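Local atomic coordinates of uncharacterized protein (Escherichia coli O157:H7, PDB entry 4ZV9), a protein that is of unknown function but, as a member of the dienelactone hydrolase family in the alpha/beta-hydrolase clan, probably hydrolyses an ester-type bond in a substrate not yet identified. Residues R229-K232 with W233-K236; L32-P35 with A36-G40; D88-G91 with R92-Q96; K102-N105 with D106-A110; A186-A189 with A190-N194. All coordinates share one frame; numbering follows the deposited sequence.

Interaction 1: residues R229-K232 with W233-K236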
loop_
_atom_site.group_PDB
_atom_site.type_symbol
_atom_site.label_atom_id
_atom_site.label_comp_id
_atom_site.label_asym_id
_atom_site.label_seq_id
_atom_site.Cartn_x
_atom_site.Cartn_y
_atom_site.Cartn_z
ATOM N N ARG A 229 3.397 14.159 -1.234
ATOM C CA ARG A 229 4.585 13.671 -0.541
ATOM C C ARG A 229 4.925 12.229 -0.938
ATOM O O ARG A 229 6.096 11.877 -1.104
ATOM C CB ARG A 229 4.404 13.781 0.968
ATOM C CG ARG A 229 4.522 15.205 1.475
ATOM C CD ARG A 229 3.969 15.311 2.882
ATOM N NE ARG A 229 4.205 16.630 3.464
ATOM C CZ ARG A 229 3.588 17.099 4.542
ATOM N NH1 ARG A 229 2.652 16.380 5.162
ATOM N NH2 ARG A 229 3.899 18.308 4.998
ATOM N N THR A 230 3.903 11.411 -1.089
ATOM C CA THR A 230 4.072 10.014 -1.520
ATOM C C THR A 230 4.692 9.903 -2.931
ATOM O O THR A 230 5.647 9.164 -3.136
ATOM C CB THR A 230 2.738 9.283 -1.449
ATOM O OG1 THR A 230 2.249 9.333 -0.108
ATOM C CG2 THR A 230 2.880 7.823 -1.890
ATOM N N LEU A 231 4.199 10.693 -3.876
ATOM C CA LEU A 231 4.771 10.712 -5.228
ATOM C C LEU A 231 6.235 11.196 -5.247
ATOM O O LEU A 231 7.065 10.660 -5.986
ATOM C CB LEU A 231 3.924 11.571 -6.175
ATOM C CG LEU A 231 2.479 11.095 -6.400
ATOM C CD1 LEU A 231 1.822 11.922 -7.497
ATOM C CD2 LEU A 231 2.416 9.617 -6.749
ATOM N N LYS A 232 6.563 12.183 -4.425
ATOM C CA LYS A 232 7.957 12.628 -4.330
ATOM C C LYS A 232 8.852 11.523 -3.759
ATOM O O LYS A 232 10.015 11.390 -4.150
ATOM C CB LYS A 232 8.081 13.886 -3.467
ATOM C CG LYS A 232 7.466 15.097 -4.151
ATOM C CD LYS A 232 7.696 16.416 -3.426
ATOM C CE LYS A 232 6.774 17.473 -4.013
ATOM N NZ LYS A 232 7.177 18.841 -3.601
ATOM N N TRP A 233 8.322 10.759 -2.815
ATOM C CA TRP A 233 9.064 9.671 -2.194
ATOM C C TRP A 233 9.326 8.602 -3.265
ATOM O O TRP A 233 10.455 8.112 -3.405
ATOM C CB TRP A 233 8.255 9.100 -1.025
ATOM C CG TRP A 233 9.043 8.344 0.006
ATOM C CD1 TRP A 233 9.030 7.002 0.222
ATOM C CD2 TRP A 233 9.901 8.909 1.015
ATOM N NE1 TRP A 233 9.843 6.690 1.295
ATOM C CE2 TRP A 233 10.390 7.841 1.795
ATOM C CE3 TRP A 233 10.307 10.213 1.324
ATOM C CZ2 TRP A 233 11.272 8.032 2.869
ATOM C CZ3 TRP A 233 11.189 10.404 2.384
ATOM C CH2 TRP A 233 11.658 9.316 3.144
ATOM N N PHE A 234 8.283 8.255 -4.021
ATOM C CA PHE A 234 8.427 7.278 -5.108
ATOM C C PHE A 234 9.466 7.737 -6.118
ATOM O O PHE A 234 10.295 6.947 -6.561
ATOM C CB PHE A 234 7.106 7.030 -5.856
ATOM C CG PHE A 234 6.044 6.289 -5.057
ATOM C CD1 PHE A 234 6.372 5.469 -3.975
ATOM C CD2 PHE A 234 4.721 6.363 -5.447
ATOM C CE1 PHE A 234 5.383 4.796 -3.268
ATOM C CE2 PHE A 234 3.735 5.662 -4.768
ATOM C CZ PHE A 234 4.068 4.881 -3.673
ATOM N N ASP A 235 9.388 9.006 -6.501
ATOM C CA ASP A 235 10.301 9.563 -7.480
ATOM C C ASP A 235 11.743 9.496 -6.981
ATOM O O ASP A 235 12.664 9.222 -7.738
ATOM C CB ASP A 235 9.933 11.017 -7.762
ATOM C CG ASP A 235 10.851 11.659 -8.774
ATOM O OD1 ASP A 235 10.948 11.133 -9.899
ATOM O OD2 ASP A 235 11.482 12.684 -8.447
ATOM N N LYS A 236 11.926 9.730 -5.693
ATOM C CA LYS A 236 13.250 9.699 -5.102
ATOM C C LYS A 236 13.826 8.286 -4.972
ATOM O O LYS A 236 15.013 8.086 -5.203
ATOM C CB LYS A 236 13.193 10.335 -3.718
ATOM C CG LYS A 236 14.540 10.627 -3.078
ATOM C CD LYS A 236 14.323 11.279 -1.726
ATOM C CE LYS A 236 15.572 11.534 -0.967
ATOM N NZ LYS A 236 16.709 11.976 -1.797
HETATM O O HOH W 1 11.583 13.602 -5.297
#
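Thr230 and Phe234, one helical turn apart, lie side by side and point the same way, so that the methyl of Thr230 rests on the phenyl ring. Its CG2 stands 4.0 Å from the centroid of the Phe234 ring and 27° off the ring normal, a CH-pi contact over the face. The carbonyl O of Thr230 covers the same ring nearer its CG atom and also accepts the backbone hydrogen bond from Phe234 N at 2.9 Å. On the next residue, Leu231 CD2 reaches Phe234 CD2 at 4.2 Å, a looser apolar touch that comes in obliquely. In Thr230 the methyl is anti to the backbone N, which leaves OG1 (chi1 -59°) beside that N, where it is hydrogen-bonded to Ala226 O and His172 NE2; these bonds probably help to fix the rotation that presents CG2 to the ring. On the solvent side, one water donates to Lys232 O at 2.9 Å and, at 3.3 Å, to Asp235 OD2, bridging backbone and carboxylate. Further out, Trp233 bonds through NE1 to Pro168 O and packs on Leu170 and Val150, while Phe234 touches Cys148. The result is an amphipathic helix, the C-terminal helix 220-237, laid with Thr230, Trp233 and Phe234 against the strands of an alpha/beta-hydrolase fold and with Lys232, Asp235 and Lys236 toward solvent.

Interaction 2: residues L32-P35 with A36-G40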
loop_
_atom_site.group_PDB
_atom_site.type_symbol
_atom_site.label_atom_id
_atom_site.label_comp_id
_atom_site.label_asym_id
_atom_site.label_seq_id
_atom_site.Cartn_x
_atom_site.Cartn_y
_atom_site.Cartn_z
ATOM N N LEU A 32 -3.839 -5.142 -11.788
ATOM C CA LEU A 32 -2.559 -4.645 -12.263
ATOM C C LEU A 32 -2.785 -3.445 -13.189
ATOM O O LEU A 32 -3.503 -3.577 -14.182
ATOM C CB LEU A 32 -1.843 -5.749 -13.049
ATOM C CG LEU A 32 -0.449 -5.440 -13.626
ATOM C CD1 LEU A 32 0.572 -5.363 -12.515
ATOM C CD2 LEU A 32 -0.036 -6.536 -14.605
ATOM N N VAL A 33 -2.160 -2.299 -12.890
ATOM C CA VAL A 33 -2.300 -1.121 -13.734
ATOM C C VAL A 33 -0.929 -0.607 -14.159
ATOM O O VAL A 33 -0.063 -0.396 -13.310
ATOM C CB VAL A 33 -3.049 0.031 -13.035
ATOM C CG1 VAL A 33 -3.490 1.059 -14.074
ATOM C CG2 VAL A 33 -4.271 -0.483 -12.289
ATOM N N LYS A 34 -0.743 -0.383 -15.461
ATOM C CA LYS A 34 0.525 0.101 -16.018
ATOM C C LYS A 34 0.325 1.422 -16.742
ATOM O O LYS A 34 -0.778 1.699 -17.227
ATOM C CB LYS A 34 1.027 -0.853 -17.098
ATOM C CG LYS A 34 1.219 -2.284 -16.685
ATOM C CD LYS A 34 1.461 -3.165 -17.903
ATOM C CE LYS A 34 1.672 -4.600 -17.460
ATOM N NZ LYS A 34 1.708 -5.560 -18.590
ATOM N N PRO A 35 1.393 2.229 -16.859
ATOM C CA PRO A 35 1.322 3.388 -17.735
ATOM C C PRO A 35 1.093 2.857 -19.156
ATOM O O PRO A 35 1.715 1.863 -19.539
ATOM C CB PRO A 35 2.724 4.027 -17.613
ATOM C CG PRO A 35 3.257 3.542 -16.312
ATOM C CD PRO A 35 2.655 2.174 -16.101
ATOM N N ALA A 36 0.184 3.467 -19.909
ATOM C CA ALA A 36 -0.147 2.983 -21.254
ATOM C C ALA A 36 1.027 3.091 -22.224
ATOM O O ALA A 36 1.197 2.248 -23.104
ATOM C CB ALA A 36 -1.346 3.729 -21.810
ATOM N N LYS A 37 1.817 4.141 -22.077
ATOM C CA LYS A 37 2.970 4.355 -22.929
ATOM C C LYS A 37 4.246 4.079 -22.144
ATOM O O LYS A 37 4.712 4.933 -21.389
ATOM C CB LYS A 37 2.960 5.798 -23.446
ATOM C CG LYS A 37 4.154 6.123 -24.319
ATOM C CD LYS A 37 4.097 7.530 -24.882
ATOM C CE LYS A 37 5.418 7.896 -25.540
ATOM N NZ LYS A 37 5.395 9.272 -26.102
HETATM N N MSE A 38 4.807 2.889 -22.333
HETATM C CA MSE A 38 6.042 2.508 -21.655
HETATM C C MSE A 38 6.991 1.931 -22.669
HETATM O O MSE A 38 6.678 0.956 -23.350
HETATM C CB MSE A 38 5.749 1.526 -20.521
HETATM C CG MSE A 38 5.500 0.093 -20.992
HETATM SE SE MSE A 38 4.285 -0.887 -19.797
HETATM C CE MSE A 38 4.915 -0.347 -18.010
ATOM N N SER A 39 8.153 2.553 -22.807
ATOM C CA SER A 39 9.160 2.051 -23.723
ATOM C C SER A 39 9.956 0.976 -22.979
ATOM O O SER A 39 9.880 -0.202 -23.309
ATOM C CB SER A 39 10.073 3.185 -24.219
ATOM O OG SER A 39 10.912 3.650 -23.185
ATOM N N GLY A 40 10.675 1.385 -21.942
ATOM C CA GLY A 40 11.545 0.465 -21.202
ATOM C C GLY A 40 10.914 -0.123 -19.957
ATOM O O GLY A 40 9.716 0.031 -19.722
#
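The selenomethionine Met38 folds back against the end of strand 28-35, and its side chain crosses Pro35 at about a right angle while meeting Lys34 more obliquely. Its terminal methyl does most of the touching: CE lies 3.9 Å from Pro35 CD and 4.0 Å from Lys34 CB, so it sits where the proline ring joins the preceding residue. The selenium is set a little further back, with Met38 SE 4.1 Å from Lys34 CD and 3.8 Å from the backbone Pro35 O. Two torsions bring this about. At chi1 78° CG of Met38 lies between the backbone N and the carbonyl carbon, and a bend at chi3 (-42°) then turns CE toward the strand. Lys34 takes the other course: its chain is extended beyond CG, passes the selenium at CD and carries NZ on to hydrogen bonds with Gln119 OE1 and Tyr117 OH. Those two bonds probably help to hold the lysine chain in place as a surface for Met38, which also touches Ile71 of the neighbouring strand 71-75. Pro35 is the last residue of the strand, and the chain leaves it through Ala36 and Lys37 into the loop that leads to strand 42-48. No hydrogen bond links residues 32-35 to 36-40. The contact therefore rests on van der Waals packing of a selenoether chain against aliphatic carbon and one backbone carbonyl, and the poor order of Met38 is consistent with a grip that lacks directional bonds at the surface of the protein.

Interaction 3: residues D88-G91 with R92-Q96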
loop_
_atom_site.group_PDB
_atom_site.type_symbol
_atom_site.label_atom_id
_atom_site.label_comp_id
_atom_site.label_asym_id
_atom_site.label_seq_id
_atom_site.Cartn_x
_atom_site.Cartn_y
_atom_site.Cartn_z
ATOM N N ASP A 88 -18.734 -2.597 1.772
ATOM C CA ASP A 88 -17.684 -2.586 2.770
ATOM C C ASP A 88 -18.004 -3.358 4.055
ATOM O O ASP A 88 -17.106 -3.957 4.636
ATOM C CB ASP A 88 -17.283 -1.142 3.084
ATOM C CG ASP A 88 -16.367 -0.537 2.019
ATOM O OD1 ASP A 88 -16.106 -1.167 0.967
ATOM O OD2 ASP A 88 -15.920 0.604 2.243
ATOM N N ASP A 89 -19.265 -3.362 4.490
ATOM C CA ASP A 89 -19.641 -4.108 5.700
ATOM C C ASP A 89 -19.371 -5.608 5.537
ATOM O O ASP A 89 -18.810 -6.255 6.425
ATOM C CB ASP A 89 -21.126 -3.898 6.047
ATOM C CG ASP A 89 -21.418 -2.518 6.634
ATOM O OD1 ASP A 89 -20.485 -1.864 7.152
ATOM O OD2 ASP A 89 -22.601 -2.103 6.619
ATOM N N LYS A 90 -19.810 -6.177 4.418
ATOM C CA LYS A 90 -19.593 -7.592 4.175
ATOM C C LYS A 90 -18.098 -7.831 3.941
ATOM O O LYS A 90 -17.558 -8.847 4.381
ATOM C CB LYS A 90 -20.418 -8.078 2.989
ATOM C CG LYS A 90 -20.352 -9.576 2.754
ATOM C CD LYS A 90 -20.960 -10.349 3.903
ATOM C CE LYS A 90 -20.963 -11.838 3.609
ATOM N NZ LYS A 90 -21.665 -12.598 4.679
ATOM N N GLY A 91 -17.434 -6.879 3.296
ATOM C CA GLY A 91 -16.002 -6.975 3.055
ATOM C C GLY A 91 -15.251 -7.098 4.371
ATOM O O GLY A 91 -14.354 -7.921 4.496
ATOM N N ARG A 92 -15.629 -6.274 5.348
ATOM C CA ARG A 92 -14.998 -6.297 6.681
ATOM C C ARG A 92 -15.192 -7.625 7.389
ATOM O O ARG A 92 -14.254 -8.178 7.947
ATOM C CB ARG A 92 -15.526 -5.159 7.559
ATOM C CG ARG A 92 -14.638 -3.938 7.517
ATOM C CD ARG A 92 -15.119 -2.780 8.382
ATOM N NE ARG A 92 -16.467 -2.342 8.035
ATOM C CZ ARG A 92 -16.794 -1.226 7.369
ATOM N NH1 ARG A 92 -15.880 -0.340 6.977
ATOM N NH2 ARG A 92 -18.076 -0.982 7.121
ATOM N N GLU A 93 -16.418 -8.121 7.358
ATOM C CA GLU A 93 -16.750 -9.403 7.948
ATOM C C GLU A 93 -15.968 -10.551 7.311
ATOM O O GLU A 93 -15.432 -11.408 8.005
ATOM C CB GLU A 93 -18.253 -9.627 7.790
ATOM C CG GLU A 93 -18.719 -11.021 8.153
ATOM C CD GLU A 93 -20.205 -11.201 7.896
ATOM O OE1 GLU A 93 -20.918 -10.174 7.748
ATOM O OE2 GLU A 93 -20.661 -12.360 7.845
ATOM N N LEU A 94 -15.880 -10.550 5.988
ATOM C CA LEU A 94 -15.148 -11.593 5.280
ATOM C C LEU A 94 -13.653 -11.542 5.575
ATOM O O LEU A 94 -13.024 -12.587 5.755
ATOM C CB LEU A 94 -15.370 -11.510 3.761
ATOM C CG LEU A 94 -16.770 -11.905 3.280
ATOM C CD1 LEU A 94 -16.920 -11.617 1.788
ATOM C CD2 LEU A 94 -17.080 -13.369 3.563
ATOM N N GLN A 95 -13.073 -10.342 5.609
ATOM C CA GLN A 95 -11.620 -10.241 5.793
ATOM C C GLN A 95 -11.211 -10.799 7.159
ATOM O O GLN A 95 -10.148 -11.391 7.290
ATOM C CB GLN A 95 -11.117 -8.813 5.555
ATOM C CG GLN A 95 -9.602 -8.724 5.515
ATOM C CD GLN A 95 -9.081 -7.461 4.840
ATOM O OE1 GLN A 95 -9.578 -7.038 3.801
ATOM N NE2 GLN A 95 -8.043 -6.878 5.412
ATOM N N GLN A 96 -12.080 -10.647 8.156
ATOM C CA GLN A 96 -11.853 -11.223 9.487
ATOM C C GLN A 96 -11.764 -12.748 9.504
ATOM O O GLN A 96 -11.104 -13.312 10.363
ATOM C CB GLN A 96 -12.988 -10.840 10.431
ATOM C CG GLN A 96 -12.927 -9.419 10.923
ATOM C CD GLN A 96 -14.092 -9.087 11.832
ATOM O OE1 GLN A 96 -15.117 -9.787 11.850
ATOM N NE2 GLN A 96 -13.959 -7.994 12.572
#
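Helix 88-97 begins here, and its first turns are stitched by two i to i+3 salt bridges, Asp89 with Arg92 and Lys90 with Glu93. The first is the shorter: Asp89 OD1 is 2.6 Å from Arg92 NH2, and the oxygen lies in the guanidinium plane, at its edge. The bond is nevertheless bent, with an N-H...O angle of 136°, and the carboxylate is turned 55° from the guanidinium. The two side chains run alongside each other. Arg92 gets there by a bend at chi3 (-57°), which folds the guanidinium back over the start of the helix, where Asp88 O lies over one of its faces. That same Asp88 O accepts the backbone bond from Arg92 N at 2.8 Å. The carboxylate of Asp88 ties the start of the helix to the loop after strand 42-48 through Arg52 (salt bridge) and Asn55, and also bonds to Tyr84, just before the helix. Gln95, one turn on from Gly91, reaches the same loop through Gly53 N and Glu50 O. In the second pair Lys90 NZ lies 3.3 Å from Glu93 OE2, a salt bridge whose hydrogen bond is weak; Glu93 has two conformations. Lys90 CG, anti to the backbone N, lies 4.1 Å from Leu94 CD1, and a bend at chi2 brings CE near Leu94 CD2 and NZ near Glu93. Lys90 O accepts from Leu94 N at 2.9 Å, while Leu94 CG stands only 3.3 Å from that same Lys90 O.

Interaction 4: residues K102-N105 with D106-A110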
loop_
_atom_site.group_PDB
_atom_site.type_symbol
_atom_site.label_atom_id
_atom_site.label_comp_id
_atom_site.label_asym_id
_atom_site.label_seq_id
_atom_site.Cartn_x
_atom_site.Cartn_y
_atom_site.Cartn_z
ATOM N N LYS A 102 -1.639 -16.004 6.110
ATOM C CA LYS A 102 -1.737 -16.284 4.679
ATOM C C LYS A 102 -2.085 -15.025 3.908
ATOM O O LYS A 102 -1.551 -14.795 2.821
ATOM C CB LYS A 102 -2.760 -17.374 4.393
ATOM C CG LYS A 102 -2.303 -18.751 4.822
ATOM C CD LYS A 102 -3.357 -19.791 4.503
ATOM C CE LYS A 102 -2.907 -21.151 4.998
ATOM N NZ LYS A 102 -3.883 -22.188 4.585
ATOM N N LEU A 103 -2.945 -14.192 4.495
ATOM C CA LEU A 103 -3.320 -12.926 3.873
ATOM C C LEU A 103 -2.093 -12.013 3.712
ATOM O O LEU A 103 -1.845 -11.466 2.634
ATOM C CB LEU A 103 -4.401 -12.230 4.688
ATOM C CG LEU A 103 -4.864 -10.871 4.167
ATOM C CD1 LEU A 103 -5.400 -10.959 2.743
ATOM C CD2 LEU A 103 -5.928 -10.326 5.105
HETATM N N MSE A 104 -1.323 -11.855 4.786
HETATM C CA MSE A 104 -0.116 -11.032 4.734
HETATM C C MSE A 104 0.834 -11.598 3.713
HETATM O O MSE A 104 1.418 -10.851 2.929
HETATM C CB MSE A 104 0.555 -10.981 6.103
HETATM C CG MSE A 104 1.821 -10.145 6.058
HETATM SE SE MSE A 104 2.722 -10.287 7.807
HETATM C CE MSE A 104 3.301 -12.178 7.673
ATOM N N ASN A 105 0.983 -12.920 3.695
ATOM C CA ASN A 105 1.854 -13.577 2.715
ATOM C C ASN A 105 1.480 -13.301 1.262
ATOM O O ASN A 105 2.356 -13.264 0.399
ATOM C CB ASN A 105 1.970 -15.078 2.986
ATOM C CG ASN A 105 2.863 -15.382 4.196
ATOM O OD1 ASN A 105 3.581 -14.515 4.684
ATOM N ND2 ASN A 105 2.805 -16.605 4.682
ATOM N N ASP A 106 0.187 -13.139 0.992
ATOM C CA ASP A 106 -0.267 -12.813 -0.345
ATOM C C ASP A 106 0.328 -11.493 -0.775
ATOM O O ASP A 106 0.692 -11.330 -1.938
ATOM C CB ASP A 106 -1.807 -12.734 -0.423
ATOM C CG ASP A 106 -2.485 -14.098 -0.345
ATOM O OD1 ASP A 106 -1.822 -15.147 -0.508
ATOM O OD2 ASP A 106 -3.714 -14.114 -0.086
ATOM N N PHE A 107 0.384 -10.522 0.130
ATOM C CA PHE A 107 0.953 -9.216 -0.208
ATOM C C PHE A 107 2.467 -9.280 -0.358
ATOM O O PHE A 107 3.033 -8.636 -1.240
ATOM C CB PHE A 107 0.500 -8.135 0.783
ATOM C CG PHE A 107 -0.981 -7.895 0.754
ATOM C CD1 PHE A 107 -1.551 -7.220 -0.300
ATOM C CD2 PHE A 107 -1.805 -8.386 1.755
ATOM C CE1 PHE A 107 -2.912 -7.039 -0.368
ATOM C CE2 PHE A 107 -3.168 -8.212 1.692
ATOM C CZ PHE A 107 -3.728 -7.531 0.634
ATOM N N PHE A 108 3.114 -10.090 0.474
ATOM C CA PHE A 108 4.553 -10.327 0.356
ATOM C C PHE A 108 4.850 -10.995 -0.991
ATOM O O PHE A 108 5.784 -10.605 -1.688
ATOM C CB PHE A 108 5.047 -11.195 1.522
ATOM C CG PHE A 108 5.165 -10.466 2.847
ATOM C CD1 PHE A 108 4.684 -9.172 3.022
ATOM C CD2 PHE A 108 5.661 -11.131 3.957
ATOM C CE1 PHE A 108 4.772 -8.529 4.259
ATOM C CE2 PHE A 108 5.764 -10.492 5.195
ATOM C CZ PHE A 108 5.304 -9.194 5.346
ATOM N N ALA A 109 4.016 -11.960 -1.382
ATOM C CA ALA A 109 4.178 -12.651 -2.659
ATOM C C ALA A 109 3.995 -11.681 -3.847
ATOM O O ALA A 109 4.619 -11.841 -4.885
ATOM C CB ALA A 109 3.194 -13.799 -2.770
ATOM N N ALA A 110 3.139 -10.678 -3.682
ATOM C CA ALA A 110 2.942 -9.668 -4.720
ATOM C C ALA A 110 4.231 -8.838 -4.908
ATOM O O ALA A 110 4.600 -8.505 -6.044
ATOM C CB ALA A 110 1.792 -8.755 -4.369
#
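The selenomethionine Met104 lies across the ring of Phe108 one turn later. Its CG is 3.9 Å from the centroid of the Phe108 ring and 22° off the normal, a CH-pi contact over the face, and SE follows obliquely at 4.5 Å from the same centroid, making a Met-aromatic contact. The chain runs straight through chi1 and chi2 and bends only at chi3 (70°), which brings CE along the ring to 3.9 Å from Phe108 CE2. This is one of two conformations of Met104. Leu103 repeats the spacing with Phe107: with its CG anti to the backbone N (chi1 179°), it runs beside the phenylalanine, and Leu103 CD1 meets Phe107 CE2 at 3.7 Å. The carboxylate of Asp106 is held by Ser21 OG and His25 ND1. Around it, helix 100-116 meets several elements. Phe108 packs on Ala138, Ala139 and Ala142 of helix 132-142 and meets Tyr143 edge-to-face; Phe107 makes an edge-to-face contact with His49 and also touches Pro75, at the end of strand 71-75; and Asp106 and Ala109 face strand 12-21.

Interaction 5: residues A186-A189 with A190-N194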
loop_
_atom_site.group_PDB
_atom_site.type_symbol
_atom_site.label_atom_id
_atom_site.label_comp_id
_atom_site.label_asym_id
_atom_site.label_seq_id
_atom_site.Cartn_x
_atom_site.Cartn_y
_atom_site.Cartn_z
ATOM N N ALA A 186 7.255 4.854 20.231
ATOM C CA ALA A 186 8.179 3.731 20.383
ATOM C C ALA A 186 8.815 3.370 19.034
ATOM O O ALA A 186 9.994 3.052 18.957
ATOM C CB ALA A 186 7.468 2.521 20.976
ATOM N N TYR A 187 8.027 3.445 17.968
ATOM C CA TYR A 187 8.520 3.138 16.628
ATOM C C TYR A 187 9.542 4.185 16.201
ATOM O O TYR A 187 10.638 3.849 15.738
ATOM C CB TYR A 187 7.335 3.061 15.657
ATOM C CG TYR A 187 7.620 2.540 14.256
ATOM C CD1 TYR A 187 8.728 1.737 13.973
ATOM C CD2 TYR A 187 6.690 2.726 13.247
ATOM C CE1 TYR A 187 8.949 1.243 12.688
ATOM C CE2 TYR A 187 6.895 2.221 11.974
ATOM C CZ TYR A 187 8.023 1.480 11.698
ATOM O OH TYR A 187 8.204 0.968 10.432
ATOM N N GLU A 188 9.211 5.457 16.413
ATOM C CA GLU A 188 10.128 6.528 16.054
ATOM C C GLU A 188 11.439 6.419 16.815
ATOM O O GLU A 188 12.512 6.608 16.234
ATOM C CB GLU A 188 9.520 7.915 16.265
ATOM C CG GLU A 188 10.415 8.989 15.672
ATOM C CD GLU A 188 9.786 10.360 15.577
ATOM O OE1 GLU A 188 8.890 10.675 16.389
ATOM O OE2 GLU A 188 10.261 11.154 14.728
ATOM N N ALA A 189 11.362 6.135 18.111
ATOM C CA ALA A 189 12.569 6.032 18.932
ATOM C C ALA A 189 13.476 4.917 18.416
ATOM O O ALA A 189 14.701 5.080 18.378
ATOM C CB ALA A 189 12.213 5.808 20.400
ATOM N N ALA A 190 12.882 3.800 17.989
ATOM C CA ALA A 190 13.671 2.683 17.448
ATOM C C ALA A 190 14.270 3.028 16.081
ATOM O O ALA A 190 15.402 2.634 15.773
ATOM C CB ALA A 190 12.828 1.433 17.359
ATOM N N LEU A 191 13.518 3.761 15.263
ATOM C CA LEU A 191 14.020 4.186 13.958
ATOM C C LEU A 191 15.248 5.086 14.149
ATOM O O LEU A 191 16.280 4.883 13.505
ATOM C CB LEU A 191 12.932 4.909 13.153
ATOM C CG LEU A 191 11.798 4.023 12.618
ATOM C CD1 LEU A 191 10.649 4.885 12.127
ATOM C CD2 LEU A 191 12.285 3.087 11.525
ATOM N N LYS A 192 15.139 6.052 15.059
ATOM C CA LYS A 192 16.244 6.961 15.343
ATOM C C LYS A 192 17.425 6.234 15.961
ATOM O O LYS A 192 18.566 6.457 15.560
ATOM C CB LYS A 192 15.803 8.083 16.276
ATOM C CG LYS A 192 14.846 9.080 15.668
ATOM C CD LYS A 192 14.649 10.253 16.606
ATOM C CE LYS A 192 13.802 11.332 15.960
ATOM N NZ LYS A 192 13.837 12.602 16.728
ATOM N N ALA A 193 17.158 5.360 16.929
ATOM C CA ALA A 193 18.231 4.605 17.592
ATOM C C ALA A 193 19.009 3.722 16.611
ATOM O O ALA A 193 20.181 3.434 16.830
ATOM C CB ALA A 193 17.674 3.762 18.727
ATOM N N ASN A 194 18.358 3.311 15.527
ATOM C CA ASN A 194 18.991 2.480 14.506
ATOM C C ASN A 194 19.339 3.225 13.214
ATOM O O ASN A 194 19.623 2.599 12.184
ATOM C CB ASN A 194 18.099 1.288 14.210
ATOM C CG ASN A 194 18.055 0.308 15.356
ATOM O OD1 ASN A 194 18.997 -0.458 15.552
ATOM N ND2 ASN A 194 16.975 0.331 16.128
#
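Tyr187 and Leu191 form an i to i+4 aromatic-aliphatic pair on the inner side of helix 184-193, which packs on the parallel strands 169-174 and 198-203 of this alpha/beta-hydrolase fold. From CB of Tyr187 the chain sets out with CG anti to the backbone N (chi1 -171°), and the ring then passes under Leu191. CD1 of the ring is 4.1 Å from Leu191 CG, and the next atom, CE1, is 4.0 Å from both Leu191 CG and Leu191 CD2. The leucine methyl CD1 stands over the face, 4.1 Å from the centroid of the Tyr187 ring and only 14° off its normal, a CH-pi contact. The ring also touches Leu169 and Leu171 of strand 169-174, and at the tip OH is hydrogen-bonded to Asn137 OD1, so the phenol of this buried residue has a polar partner. Leu191 in turn touches Val162 and Tyr198. On another side of the helix, toward Tyr198, Glu188 and Lys192 lie alongside each other with opposite charges near but not paired: Glu188 OE2 is 4.3 Å from Lys192 NZ and is hydrogen-bonded to Tyr198 OH. Routine i to i+4 backbone bonds carry the helix to its end, where Asn194 is the first residue to leave helical angles. Its backbone N bonds to Ala190 O at 3.0 Å, and its side-chain ND2 reaches that same Ala190 O at 2.8 Å from the opposite face of the carbonyl.

Overall arrangement
Four of the contacts lie within single helices and are partly buried, whereas interaction 2, where a strand of the main sheet gives way to a loop, is a surface contact. Interactions 1, 4 and 5 each set a side chain over an aromatic face one turn away: threonine methyl, selenomethionine and leucine respectively. Phe234, Tyr187 and Leu191 are buried; the Met104-Phe108 pair is less covered. Interaction 3 replaces this with salt bridges, and interaction 2 has neither. The centre of interaction 4 is about 12 Å from the centre of the chain, that of interaction 5 about 22 Å. Strand 169-174 receives side chains from both interactions 1 and 5. Interactions 3 and 4 touch directly, Gln95 CG packing 4.0 Å from Leu103 CD2.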